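Beta-ketoacyl-[acyl-carrier-protein] synthase FabY (Pseudomonas aeruginosa, PDB 4CW4) catalyses the condensation of acetyl-CoA with malonyl-ACP to give acetoacetyl-ACP, the primer that starts fatty acid synthesis. Local coordinates at residues S25-F30 / T493-I498; V109-P114 / H152-F157. All blocks are in the same frame, centred on the assembly; numbering follows the deposited sequence.

Contact 1 (S25-F30 / T493-I498)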
ATOM      1  N   SER A  25     -23.305   9.977  -3.286  1.00  9.80           N
ATOM      2  CA  SER A  25     -24.238   9.342  -4.210  1.00  9.26           C
ATOM      3  C   SER A  25     -25.322  10.323  -4.639  1.00  9.33           C
ATOM      4  O   SER A  25     -25.680  11.259  -3.901  1.00  9.07           O
ATOM      5  CB  SER A  25     -24.854   8.082  -3.608  1.00  9.94           C
ATOM      6  OG  SER A  25     -25.608   8.387  -2.451  1.00 10.61           O
ATOM      7  N   PHE A  26     -25.811  10.116  -5.855  1.00  8.63           N
ATOM      8  CA  PHE A  26     -26.850  10.955  -6.443  1.00  9.23           C
ATOM      9  C   PHE A  26     -26.439  12.416  -6.551  1.00  9.66           C
ATOM     10  O   PHE A  26     -27.284  13.296  -6.690  1.00 10.51           O
ATOM     11  CB  PHE A  26     -28.184  10.753  -5.713  1.00 10.68           C
ATOM     12  CG  PHE A  26     -28.604   9.302  -5.689  1.00 11.06           C
ATOM     13  CD1 PHE A  26     -28.112   8.446  -4.703  1.00 11.95           C
ATOM     14  CD2 PHE A  26     -29.406   8.769  -6.680  1.00 11.47           C
ATOM     15  CE1 PHE A  26     -28.430   7.097  -4.703  1.00 12.88           C
ATOM     16  CE2 PHE A  26     -29.754   7.413  -6.677  1.00 11.10           C
ATOM     17  CZ  PHE A  26     -29.250   6.575  -5.698  1.00 12.67           C
ATOM     18  N   HIS A  27     -25.133  12.646  -6.521  1.00  9.44           N
ATOM     19  CA  HIS A  27     -24.543  13.958  -6.727  1.00  9.18           C
ATOM     20  C   HIS A  27     -24.847  14.954  -5.612  1.00  9.51           C
ATOM     21  O   HIS A  27     -24.758  16.150  -5.835  1.00 10.94           O
ATOM     22  CB  HIS A  27     -24.976  14.545  -8.071  1.00  9.25           C
ATOM     23  CG  HIS A  27     -24.758  13.617  -9.213  1.00  9.36           C
ATOM     24  ND1 HIS A  27     -23.506  13.374  -9.726  1.00  9.94           N
ATOM     25  CD2 HIS A  27     -25.617  12.844  -9.919  1.00 10.32           C
ATOM     26  CE1 HIS A  27     -23.602  12.486 -10.699  1.00 10.23           C
ATOM     27  NE2 HIS A  27     -24.870  12.161 -10.847  1.00 10.30           N
ATOM     28  N   HIS A  28     -25.194  14.488  -4.418  1.00  9.51           N
ATOM     29  CA  HIS A  28     -25.434  15.433  -3.314  1.00  9.50           C
ATOM     30  C   HIS A  28     -24.216  16.253  -2.920  1.00  8.92           C
ATOM     31  O   HIS A  28     -24.336  17.451  -2.732  1.00  9.30           O
ATOM     32  CB  HIS A  28     -26.015  14.731  -2.100  1.00  9.35           C
ATOM     33  CG  HIS A  28     -27.419  14.280  -2.315  1.00 10.52           C
ATOM     34  ND1 HIS A  28     -28.482  15.160  -2.337  1.00 11.45           N
ATOM     35  CD2 HIS A  28     -27.935  13.055  -2.557  1.00 10.55           C
ATOM     36  CE1 HIS A  28     -29.595  14.488  -2.572  1.00 11.02           C
ATOM     37  NE2 HIS A  28     -29.287  13.208  -2.721  1.00 10.68           N
ATOM     38  N   GLY A  29     -23.040  15.628  -2.838  1.00  9.62           N
ATOM     39  CA  GLY A  29     -21.828  16.365  -2.502  1.00 10.32           C
ATOM     40  C   GLY A  29     -21.512  17.415  -3.553  1.00  8.82           C
ATOM     41  O   GLY A  29     -21.165  18.545  -3.243  1.00  9.18           O
ATOM     42  N   PHE A  30     -21.643  17.028  -4.821  1.00  8.71           N
ATOM     43  CA  PHE A  30     -21.470  17.950  -5.924  1.00  8.74           C
ATOM     44  C   PHE A  30     -22.411  19.122  -5.771  1.00  9.09           C
ATOM     45  O   PHE A  30     -22.015  20.281  -5.903  1.00  9.81           O
ATOM     46  CB  PHE A  30     -21.726  17.231  -7.252  1.00  9.90           C
ATOM     47  CG  PHE A  30     -21.676  18.137  -8.447  1.00  9.45           C
ATOM     48  CD1 PHE A  30     -20.470  18.478  -9.025  1.00  9.95           C
ATOM     49  CD2 PHE A  30     -22.828  18.659  -8.988  1.00 10.14           C
ATOM     50  CE1 PHE A  30     -20.424  19.298 -10.133  1.00 10.64           C
ATOM     51  CE2 PHE A  30     -22.776  19.508 -10.079  1.00 11.06           C
ATOM     52  CZ  PHE A  30     -21.574  19.840 -10.642  1.00 11.62           C
ATOM     53  N   THR A 493     -20.673  17.209 -12.950  1.00 10.41           N
ATOM     54  CA  THR A 493     -20.646  18.099 -14.121  1.00 11.42           C
ATOM     55  C   THR A 493     -21.373  17.467 -15.312  1.00 11.58           C
ATOM     56  O   THR A 493     -22.125  18.143 -16.009  1.00 12.79           O
ATOM     57  CB  THR A 493     -19.210  18.511 -14.473  1.00 11.99           C
ATOM     58  OG1 THR A 493     -18.712  19.339 -13.423  1.00 11.23           O
ATOM     59  CG2 THR A 493     -19.125  19.265 -15.824  1.00 13.20           C
ATOM     60  N   PHE A 494     -21.144  16.183 -15.561  1.00 11.37           N
ATOM     61  CA  PHE A 494     -21.874  15.507 -16.623  1.00 11.93           C
ATOM     62  C   PHE A 494     -23.394  15.554 -16.379  1.00 13.20           C
ATOM     63  O   PHE A 494     -24.170  15.779 -17.309  1.00 16.18           O
ATOM     64  CB  PHE A 494     -21.427  14.039 -16.758  1.00 11.81           C
ATOM     65  CG  PHE A 494     -20.026  13.847 -17.266  1.00 13.07           C
ATOM     66  CD1 PHE A 494     -19.456  14.712 -18.175  1.00 13.98           C
ATOM     67  CD2 PHE A 494     -19.278  12.773 -16.808  1.00 14.35           C
ATOM     68  CE1 PHE A 494     -18.162  14.519 -18.619  1.00 14.86           C
ATOM     69  CE2 PHE A 494     -18.003  12.575 -17.248  1.00 14.42           C
ATOM     70  CZ  PHE A 494     -17.444  13.452 -18.165  1.00 15.04           C
ATOM     71  N   LYS A 495     -23.807  15.350 -15.132  1.00 13.42           N
ATOM     72  CA  LYS A 495     -25.224  15.280 -14.768  1.00 13.23           C
ATOM     73  C   LYS A 495     -25.932  16.606 -14.959  1.00 13.29           C
ATOM     74  O   LYS A 495     -26.999  16.662 -15.579  1.00 14.61           O
ATOM     75  CB  LYS A 495     -25.363  14.835 -13.304  1.00 14.49           C
ATOM     76  CG  LYS A 495     -26.801  14.820 -12.730  1.00 15.85           C
ATOM     77  CD  LYS A 495     -27.609  13.678 -13.282  1.00 16.56           C
ATOM     78  CE  LYS A 495     -28.998  13.617 -12.678  1.00 15.41           C
ATOM     79  NZ  LYS A 495     -29.798  12.533 -13.289  1.00 16.36           N
ATOM     80  N   TYR A 496     -25.343  17.668 -14.425  1.00 12.37           N
ATOM     81  CA  TYR A 496     -26.037  18.949 -14.325  1.00 11.63           C
ATOM     82  C   TYR A 496     -25.519  20.048 -15.265  1.00 12.94           C
ATOM     83  O   TYR A 496     -26.132  21.109 -15.365  1.00 13.60           O
ATOM     84  CB  TYR A 496     -25.969  19.468 -12.892  1.00 11.85           C
ATOM     85  CG  TYR A 496     -26.729  18.632 -11.886  1.00 12.91           C
ATOM     86  CD1 TYR A 496     -28.119  18.596 -11.897  1.00 14.66           C
ATOM     87  CD2 TYR A 496     -26.061  17.921 -10.893  1.00 13.66           C
ATOM     88  CE1 TYR A 496     -28.827  17.852 -10.967  1.00 15.96           C
ATOM     89  CE2 TYR A 496     -26.763  17.176  -9.950  1.00 14.53           C
ATOM     90  CZ  TYR A 496     -28.141  17.152  -9.991  1.00 16.13           C
ATOM     91  OH  TYR A 496     -28.835  16.424  -9.051  1.00 16.49           O
ATOM     92  N   GLY A 497     -24.388  19.810 -15.920  1.00 12.37           N
ATOM     93  CA  GLY A 497     -23.834  20.760 -16.867  1.00 14.29           C
ATOM     94  C   GLY A 497     -23.205  21.985 -16.236  1.00 14.75           C
ATOM     95  O   GLY A 497     -23.172  23.051 -16.850  1.00 18.56           O
ATOM     96  N   ILE A 498     -22.762  21.844 -14.994  1.00 12.84           N
ATOM     97  CA  ILE A 498     -22.139  22.941 -14.261  1.00 12.52           C
ATOM     98  C   ILE A 498     -20.701  22.565 -13.942  1.00 12.73           C
ATOM     99  O   ILE A 498     -20.447  21.481 -13.402  1.00 12.35           O
ATOM    100  CB  ILE A 498     -22.863  23.229 -12.921  1.00 13.26           C
ATOM    101  CG1 ILE A 498     -24.335  23.589 -13.152  1.00 15.37           C
ATOM    102  CG2 ILE A 498     -22.155  24.333 -12.146  1.00 14.19           C
ATOM    103  CD1 ILE A 498     -25.178  23.524 -11.915  1.00 14.97           C
TER
HETATM  104  O   HOH W   1     -28.960  13.570  -9.063  1.00 18.53           O
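This is a side-chain packing contact between the start of one helix and the end of another in the thiolase-type fold of the ketosynthase. Helix 28-33, near the N terminus, meets the last turn of helix 482-496, in the C-terminal half of the fold. No direct hydrogen bond joins the two segments. Three aromatic side chains, the aliphatic part of Lys495 and one water carry it.

His27 sits at the N-cap position of its helix. Its CG lies anti to the carbonyl carbon (chi1 -51°), and its ring meets helix 482-496. Lys495 lays its aliphatic chain across one face of this ring, a CH-pi contact with CB 3.9 Å from the ring centroid. Lys495 bends at chi2, and CG also touches His27 CD2 at 3.6 Å. Tyr496 presents its edge to the His27 ring in an offset edge-to-face pair, with the planes at 78°. In turn, His27 CB lies 3.7 Å from Tyr496 CE2, at the edge of that ring. The Tyr496 hydroxyl reaches the backbone of the first segment through a water, which donates to Phe26 O and lies 2.9 Å from Tyr496 OH.

Phe30 fills the other part of the contact. Its CG is anti to the backbone N (chi1 175°), and the ring reaches past Tyr496 to the last turn of helix 482-496. Phe30 CE2 touches Tyr496 CD2 at 3.7 Å, and the two side chains run past each other in opposite directions. Phe30 CE1 lies 3.5 Å from Thr493 N. Pro500 also packs on Phe30, and Phe15 meets the His27 ring.

Gly497, with positive phi, ends the helix. The chain then turns so that Ile498 O faces the edge of the Phe30 ring near CZ. Thr493 OG1 donates to the same Ile498 O over 2.8 Å, in the carbonyl plane and on a lone pair.

Contact 2 (V109-P114 / H152-F157)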
ATOM      1  N   VAL A 109      10.193  16.471  28.119  1.00 13.97           N
ATOM      2  CA  VAL A 109      11.231  15.915  28.968  1.00 14.16           C
ATOM      3  C   VAL A 109      11.478  16.910  30.102  1.00 14.53           C
ATOM      4  O   VAL A 109      11.861  18.054  29.865  1.00 17.33           O
ATOM      5  CB  VAL A 109      12.525  15.669  28.203  1.00 15.86           C
ATOM      6  CG1 VAL A 109      13.638  15.199  29.156  1.00 17.66           C
ATOM      7  CG2 VAL A 109      12.294  14.647  27.091  1.00 17.53           C
ATOM      8  N   LEU A 110      11.238  16.459  31.324  1.00 13.82           N
ATOM      9  CA  LEU A 110      11.471  17.268  32.508  1.00 14.09           C
ATOM     10  C   LEU A 110      12.662  16.689  33.257  1.00 15.45           C
ATOM     11  O   LEU A 110      12.590  15.587  33.812  1.00 16.42           O
ATOM     12  CB  LEU A 110      10.218  17.269  33.381  1.00 15.47           C
ATOM     13  CG  LEU A 110      10.312  17.967  34.735  1.00 16.75           C
ATOM     14  CD1 LEU A 110      10.635  19.443  34.580  1.00 17.20           C
ATOM     15  CD2 LEU A 110       9.013  17.793  35.493  1.00 18.27           C
ATOM     16  N   GLU A 111      13.767  17.421  33.234  1.00 16.49           N
ATOM     17  CA  GLU A 111      14.966  16.987  33.928  1.00 21.46           C
ATOM     18  C   GLU A 111      14.899  17.441  35.371  1.00 24.14           C
ATOM     19  O   GLU A 111      15.007  18.632  35.649  1.00 25.83           O
ATOM     20  CB  GLU A 111      16.213  17.568  33.263  1.00 26.04           C
ATOM     21  CG  GLU A 111      16.419  17.094  31.842  1.00 30.66           C
ATOM     22  CD  GLU A 111      17.638  17.723  31.190  1.00 34.77           C
ATOM     23  OE1 GLU A 111      18.765  17.473  31.674  1.00 37.20           O
ATOM     24  OE2 GLU A 111      17.468  18.471  30.200  1.00 35.85           O
ATOM     25  N   LEU A 112      14.715  16.493  36.280  1.00 25.43           N
ATOM     26  CA  LEU A 112      14.699  16.806  37.704  1.00 29.96           C
ATOM     27  C   LEU A 112      16.030  16.493  38.316  1.00 33.73           C
ATOM     28  O   LEU A 112      16.548  15.395  38.164  1.00 33.12           O
ATOM     29  CB  LEU A 112      13.611  16.027  38.424  1.00 30.96           C
ATOM     30  CG  LEU A 112      12.200  16.369  37.965  1.00 32.27           C
ATOM     31  CD1 LEU A 112      11.199  15.868  38.979  1.00 32.80           C
ATOM     32  CD2 LEU A 112      12.048  17.865  37.731  1.00 32.55           C
ATOM     33  N   SER A 113      16.575  17.487  39.007  1.00 39.10           N
ATOM     34  CA  SER A 113      17.834  17.357  39.711  1.00 44.00           C
ATOM     35  C   SER A 113      17.609  17.672  41.177  1.00 46.94           C
ATOM     36  O   SER A 113      16.821  18.558  41.518  1.00 46.72           O
ATOM     37  CB  SER A 113      18.875  18.327  39.142  1.00 45.89           C
ATOM     38  OG  SER A 113      19.362  17.879  37.887  1.00 47.37           O
ATOM     39  N   PRO A 114      18.273  16.920  42.057  1.00 49.42           N
ATOM     40  CA  PRO A 114      18.343  17.388  43.430  1.00 51.16           C
ATOM     41  C   PRO A 114      19.627  18.179  43.590  1.00 52.28           C
ATOM     42  O   PRO A 114      20.536  18.070  42.767  1.00 52.53           O
ATOM     43  CB  PRO A 114      18.383  16.092  44.232  1.00 50.96           C
ATOM     44  CG  PRO A 114      19.087  15.142  43.341  1.00 51.02           C
ATOM     45  CD  PRO A 114      18.871  15.583  41.909  1.00 50.32           C
ATOM     46  N   HIS A 152      18.737  11.310  43.823  1.00 26.34           N
ATOM     47  CA  HIS A 152      19.960  12.030  44.210  1.00 28.87           C
ATOM     48  C   HIS A 152      20.735  12.592  43.028  1.00 33.71           C
ATOM     49  O   HIS A 152      21.686  13.369  43.212  1.00 36.50           O
ATOM     50  CB  HIS A 152      20.870  11.093  44.987  1.00 25.46           C
ATOM     51  CG  HIS A 152      20.165  10.385  46.091  1.00 20.73           C
ATOM     52  ND1 HIS A 152      19.848  11.014  47.270  1.00 18.47           N
ATOM     53  CD2 HIS A 152      19.626   9.148  46.168  1.00 19.51           C
ATOM     54  CE1 HIS A 152      19.189  10.176  48.048  1.00 18.15           C
ATOM     55  NE2 HIS A 152      19.046   9.034  47.404  1.00 18.59           N
ATOM     56  N   GLU A 153      20.308  12.208  41.828  1.00 35.15           N
ATOM     57  CA  GLU A 153      21.002  12.502  40.583  1.00 36.80           C
ATOM     58  C   GLU A 153      19.963  13.096  39.631  1.00 35.64           C
ATOM     59  O   GLU A 153      18.780  12.799  39.763  1.00 35.00           O
ATOM     60  CB  GLU A 153      21.484  11.191  39.975  1.00 38.91           C
ATOM     61  CG  GLU A 153      22.929  11.121  39.569  1.00 42.08           C
ATOM     62  CD  GLU A 153      23.190   9.936  38.645  1.00 44.21           C
ATOM     63  OE1 GLU A 153      22.759   8.813  38.971  1.00 44.84           O
ATOM     64  OE2 GLU A 153      23.813  10.129  37.580  1.00 45.79           O
ATOM     65  N   ARG A 154      20.398  13.918  38.679  1.00 35.23           N
ATOM     66  CA  ARG A 154      19.498  14.390  37.632  1.00 34.66           C
ATOM     67  C   ARG A 154      18.912  13.199  36.890  1.00 31.51           C
ATOM     68  O   ARG A 154      19.613  12.255  36.562  1.00 32.28           O
ATOM     69  CB  ARG A 154      20.218  15.289  36.618  1.00 37.66           C
ATOM     70  CG  ARG A 154      19.275  15.891  35.573  1.00 41.18           C
ATOM     71  CD  ARG A 154      20.020  16.588  34.451  1.00 44.33           C
ATOM     72  NE  ARG A 154      20.901  17.660  34.910  1.00 46.95           N
ATOM     73  CZ  ARG A 154      21.715  18.351  34.113  1.00 48.87           C
ATOM     74  NH1 ARG A 154      21.768  18.082  32.811  1.00 49.88           N
ATOM     75  NH2 ARG A 154      22.484  19.309  34.617  1.00 49.34           N
ATOM     76  N   CYS A 155      17.620  13.242  36.614  1.00 27.65           N
ATOM     77  CA  CYS A 155      17.051  12.254  35.726  1.00 25.80           C
ATOM     78  C   CYS A 155      15.884  12.846  34.980  1.00 21.85           C
ATOM     79  O   CYS A 155      15.440  13.955  35.269  1.00 22.94           O
ATOM     80  CB  CYS A 155      16.631  11.011  36.481  1.00 27.64           C
ATOM     81  SG  CYS A 155      15.360  11.319  37.646  1.00 29.32           S
ATOM     82  N   GLU A 156      15.414  12.089  34.003  1.00 19.67           N
ATOM     83  CA  GLU A 156      14.427  12.568  33.066  1.00 19.77           C
ATOM     84  C   GLU A 156      13.094  11.908  33.309  1.00 19.22           C
ATOM     85  O   GLU A 156      12.967  10.689  33.249  1.00 23.25           O
ATOM     86  CB  GLU A 156      14.865  12.257  31.637  1.00 21.92           C
ATOM     87  CG  GLU A 156      16.059  13.065  31.183  1.00 25.86           C
ATOM     88  CD  GLU A 156      16.332  12.893  29.713  1.00 29.01           C
ATOM     89  OE1 GLU A 156      15.660  12.056  29.085  1.00 30.14           O
ATOM     90  OE2 GLU A 156      17.212  13.599  29.190  1.00 31.28           O
ATOM     91  N   PHE A 157      12.105  12.725  33.593  1.00 15.41           N
ATOM     92  CA  PHE A 157      10.722  12.300  33.565  1.00 14.39           C
ATOM     93  C   PHE A 157      10.076  12.840  32.301  1.00 14.37           C
ATOM     94  O   PHE A 157      10.543  13.819  31.726  1.00 16.32           O
ATOM     95  CB  PHE A 157       9.982  12.837  34.786  1.00 16.41           C
ATOM     96  CG  PHE A 157      10.424  12.201  36.053  1.00 20.39           C
ATOM     97  CD1 PHE A 157      10.024  10.929  36.351  1.00 22.38           C
ATOM     98  CD2 PHE A 157      11.277  12.849  36.927  1.00 23.51           C
ATOM     99  CE1 PHE A 157      10.440  10.297  37.504  1.00 23.83           C
ATOM    100  CE2 PHE A 157      11.682  12.226  38.071  1.00 24.60           C
ATOM    101  CZ  PHE A 157      11.249  10.940  38.361  1.00 23.68           C
TER
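Four backbone hydrogen bonds make the tight part of this contact. Leu110 and Phe157 exchange two, and Leu112 and Cys155 exchange two more. The bond from Leu110 N to Phe157 O is 2.8 Å long and nearly straight at 170°. Phe157 N returns to Leu110 O from above the carbonyl plane. On the same face as these pairs, Leu112 CD1 packs on Phe157 CD2 at 3.7 Å, the two side chains crossing at about a right angle. Strands 104-112 and 155-163 thus pair within the chain as an antiparallel beta ribbon at the dimer interface. A strand of the second subunit pairs with Phe157, so the sheet continues into that chain. Phe122 of the second subunit packs on Leu112.

The opposite face is looser and more exposed. Glu111 and Glu156 lie side by side and point the same way, Glu111 CG 4.1 Å from Glu156 CG, so two like charges run together. Arg154 bends at chi3 (-58°) toward Glu111. Arg154 NH1 forms a salt bridge with Glu111 OE1 at 3.3 Å, though the hydrogen bond within it is weak. The carboxylate and guanidinium planes are 61° apart. Arg154 NE also gives a weak hydrogen bond to Ser113 OG at 3.4 Å.

From the N terminus, the chain first passes through 25-30 at the start of helix 28-33. It later runs out along strand 104-112, makes an excursion without helix, and returns on strand 155-163. Contact 2 closes this short loop of 37 intervening residues. The chain then builds most of the ketosynthase body before 493-498 meets 25-30. Contact 1 therefore closes a loop of 462 residues, and the whole of contact 2 falls within it. The two do not touch. Their centres are about 61 Å apart, on opposite sides of the chain's centre. Contact 1 ties the N-terminal region to helix 482-496; contact 2 holds together a distant ribbon at the dimer interface.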